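Local coordinates for rubisco operon transcriptional regulator (Synechocystis sp., PDB 5Y2W), which acts as a LysR-type global transcriptional repressor that coordinates carbon and nitrogen metabolic signalling and binds 2-phosphoglycolate through its regulatory domain, at the interface of chains A and B. Coordinates in Å, arbitrary orientation; residue numbers count along the deposited sequence, not the author numbering. Chains: chain A/B, Rubisco operon transcriptional regulator.

The interface of chains A and B. Residues chain A 29, 33, 40-41, 43; chain B 137-140.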
ATOM      1  N   LEU A  29      -4.214  14.561   8.428  1.00 49.61           N
ATOM      2  CA  LEU A  29      -3.984  15.672   7.498  1.00 51.38           C
ATOM      3  C   LEU A  29      -5.213  16.520   7.166  1.00 54.06           C
ATOM      4  O   LEU A  29      -5.060  17.668   6.786  1.00 57.25           O
ATOM      5  CB  LEU A  29      -3.379  15.164   6.196  1.00 50.23           C
ATOM      6  CG  LEU A  29      -1.963  14.582   6.340  1.00 54.34           C
ATOM      7  CD1 LEU A  29      -1.379  14.202   4.972  1.00 55.15           C
ATOM      8  CD2 LEU A  29      -1.037  15.543   7.090  1.00 59.54           C
ATOM      9  N   ILE A  33      -5.142  20.522   7.348  1.00 62.13           N
ATOM     10  CA  ILE A  33      -5.145  21.287   6.107  1.00 65.67           C
ATOM     11  C   ILE A  33      -6.281  22.296   6.012  1.00 65.47           C
ATOM     12  O   ILE A  33      -6.167  23.286   5.273  1.00 62.98           O
ATOM     13  CB  ILE A  33      -5.154  20.277   4.955  1.00 77.30           C
ATOM     14  CG1 ILE A  33      -3.839  19.527   4.990  1.00 80.91           C
ATOM     15  CG2 ILE A  33      -5.437  20.881   3.592  1.00 80.64           C
ATOM     16  CD1 ILE A  33      -3.882  18.349   4.068  1.00 96.59           C
ATOM     17  N   GLU A  40       0.724  22.919   1.410  1.00 65.39           N
ATOM     18  CA  GLU A  40       0.766  21.744   0.579  1.00 65.31           C
ATOM     19  C   GLU A  40       1.523  20.621   1.320  1.00 63.12           C
ATOM     20  O   GLU A  40       2.495  20.877   2.049  1.00 65.90           O
ATOM     21  CB  GLU A  40       1.421  22.097  -0.762  1.00 65.65           C
ATOM     22  CG  GLU A  40       0.698  23.235  -1.467  1.00 67.17           C
ATOM     23  CD  GLU A  40       1.213  23.470  -2.858  1.00 71.73           C
ATOM     24  OE1 GLU A  40       2.306  22.993  -3.186  1.00 75.35           O
ATOM     25  OE2 GLU A  40       0.520  24.135  -3.639  1.00 88.72           O
ATOM     26  N   VAL A  41       1.049  19.383   1.158  1.00 55.24           N
ATOM     27  CA  VAL A  41       1.644  18.245   1.831  1.00 45.17           C
ATOM     28  C   VAL A  41       1.898  17.189   0.806  1.00 46.08           C
ATOM     29  O   VAL A  41       0.985  16.850   0.036  1.00 45.56           O
ATOM     30  CB  VAL A  41       0.738  17.658   2.906  1.00 44.42           C
ATOM     31  CG1 VAL A  41       1.439  16.484   3.589  1.00 48.42           C
ATOM     32  CG2 VAL A  41       0.332  18.717   3.910  1.00 47.05           C
ATOM     33  N   LEU A  43       3.216  13.297   0.708  1.00 45.49           N
ATOM     34  CA  LEU A  43       3.417  12.144   1.594  1.00 43.35           C
ATOM     35  C   LEU A  43       3.972  10.950   0.852  1.00 41.44           C
ATOM     36  O   LEU A  43       3.405  10.479  -0.140  1.00 39.09           O
ATOM     37  CB  LEU A  43       2.090  11.744   2.218  1.00 46.00           C
ATOM     38  CG  LEU A  43       2.080  10.440   3.038  1.00 50.45           C
ATOM     39  CD1 LEU A  43       2.542  10.724   4.465  1.00 47.00           C
ATOM     40  CD2 LEU A  43       0.681   9.801   3.041  1.00 48.39           C
TER
ATOM     41  N   ARG B 137      -3.420  20.214  -3.460  1.00 54.30           N
ATOM     42  CA  ARG B 137      -2.564  20.501  -2.311  1.00 61.19           C
ATOM     43  C   ARG B 137      -2.011  19.251  -1.579  1.00 58.94           C
ATOM     44  O   ARG B 137      -1.137  19.362  -0.723  1.00 59.66           O
ATOM     45  CB  ARG B 137      -3.314  21.455  -1.376  1.00 65.99           C
ATOM     46  CG  ARG B 137      -3.398  22.860  -1.982  1.00 75.45           C
ATOM     47  CD  ARG B 137      -3.657  23.897  -0.920  1.00 89.48           C
ATOM     48  NE  ARG B 137      -4.943  23.622  -0.262  1.00 92.43           N
ATOM     49  CZ  ARG B 137      -5.134  23.331   1.035  1.00 87.81           C
ATOM     50  NH1 ARG B 137      -6.384  23.116   1.456  1.00 85.06           N
ATOM     51  NH2 ARG B 137      -4.124  23.237   1.916  1.00 76.77           N
ATOM     52  N   LEU B 138      -2.528  18.073  -1.930  1.00 51.82           N
ATOM     53  CA  LEU B 138      -2.122  16.818  -1.347  1.00 43.33           C
ATOM     54  C   LEU B 138      -1.594  15.947  -2.444  1.00 45.06           C
ATOM     55  O   LEU B 138      -2.294  15.671  -3.414  1.00 45.42           O
ATOM     56  CB  LEU B 138      -3.296  16.118  -0.696  1.00 44.19           C
ATOM     57  CG  LEU B 138      -3.943  16.826   0.484  1.00 49.71           C
ATOM     58  CD1 LEU B 138      -5.122  16.055   1.020  1.00 46.61           C
ATOM     59  CD2 LEU B 138      -2.895  16.990   1.571  1.00 57.70           C
ATOM     60  N   GLU B 139      -0.347  15.548  -2.284  1.00 42.22           N
ATOM     61  CA  GLU B 139       0.265  14.526  -3.087  1.00 43.92           C
ATOM     62  C   GLU B 139       0.481  13.373  -2.138  1.00 42.17           C
ATOM     63  O   GLU B 139       1.365  13.429  -1.289  1.00 40.66           O
ATOM     64  CB  GLU B 139       1.565  15.079  -3.665  1.00 48.71           C
ATOM     65  CG  GLU B 139       2.440  14.055  -4.296  1.00 55.25           C
ATOM     66  CD  GLU B 139       3.666  14.659  -4.930  1.00 66.55           C
ATOM     67  OE1 GLU B 139       4.741  13.988  -4.857  1.00 71.83           O
ATOM     68  OE2 GLU B 139       3.542  15.775  -5.520  1.00 65.39           O
ATOM     69  N   LEU B 140      -0.364  12.335  -2.237  1.00 39.66           N
ATOM     70  CA  LEU B 140      -0.323  11.201  -1.300  1.00 33.69           C
ATOM     71  C   LEU B 140       0.151   9.914  -1.955  1.00 36.45           C
ATOM     72  O   LEU B 140      -0.523   9.347  -2.791  1.00 39.66           O
ATOM     73  CB  LEU B 140      -1.644  10.984  -0.628  1.00 37.44           C
ATOM     74  CG  LEU B 140      -2.273  12.177   0.069  1.00 40.65           C
ATOM     75  CD1 LEU B 140      -3.591  11.771   0.710  1.00 42.82           C
ATOM     76  CD2 LEU B 140      -1.323  12.727   1.102  1.00 45.20           C
TER
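The guanidinium of B:Arg137 meets A:Ile33 at its NH1/NH2 end: methyl CG2 lies 3.6 Å from CZ, between the two terminal nitrogens and off the guanidinium plane rather than squarely over a face. A bend at chi3 (-61°) turns the arginine tip back towards the helix that carries A:Ile33. The carboxylate of A:Glu40 is inclined 33° to that plane and makes no salt bridge, with OE2 6.4 Å from B:Arg137 NE; opposite charges at this range could still attract weakly. The stems of these two side chains cross at about a right angle.

Three nearly straight backbone hydrogen bonds join the chains as parallel strands. A:Val41 N donates to B:Arg137 O (2.9 Å), B:Glu139 N returns to A:Val41 O (3.0 Å), and A:Leu43 N donates to B:Glu139 O (2.7 Å). This ladder fixes the register and brings B:Leu138 and B:Leu140 under the helix, while B:Glu139 points to the opposite face and contributes chiefly backbone. B:Leu138 meets A:Ile33 tip to tip, though their modelled methyl spacing is unreliably short; its CD2 also packs 3.9 Å from A:Val41 CB. A:Leu43, with CG anti to the backbone N (chi1 172°), brings CB and CD2 against CD2 of B:Leu140, the two side chains crossing obliquely; CB is 3.7 Å from that methyl. The same methyl lies 4.1 Å from CD1 of A:Leu29, whose side chain passes B:Leu140 in the opposite direction.

Within the LysR-type regulatory domain, helix 24-35 and strand 39-46 of chain A receive strand 138-140 of chain B, which extends the beta-sheet across the subunits. The two-fold axis repeats this patch with the chains exchanged, consistent with the antiparallel side-by-side dimer typical of this family.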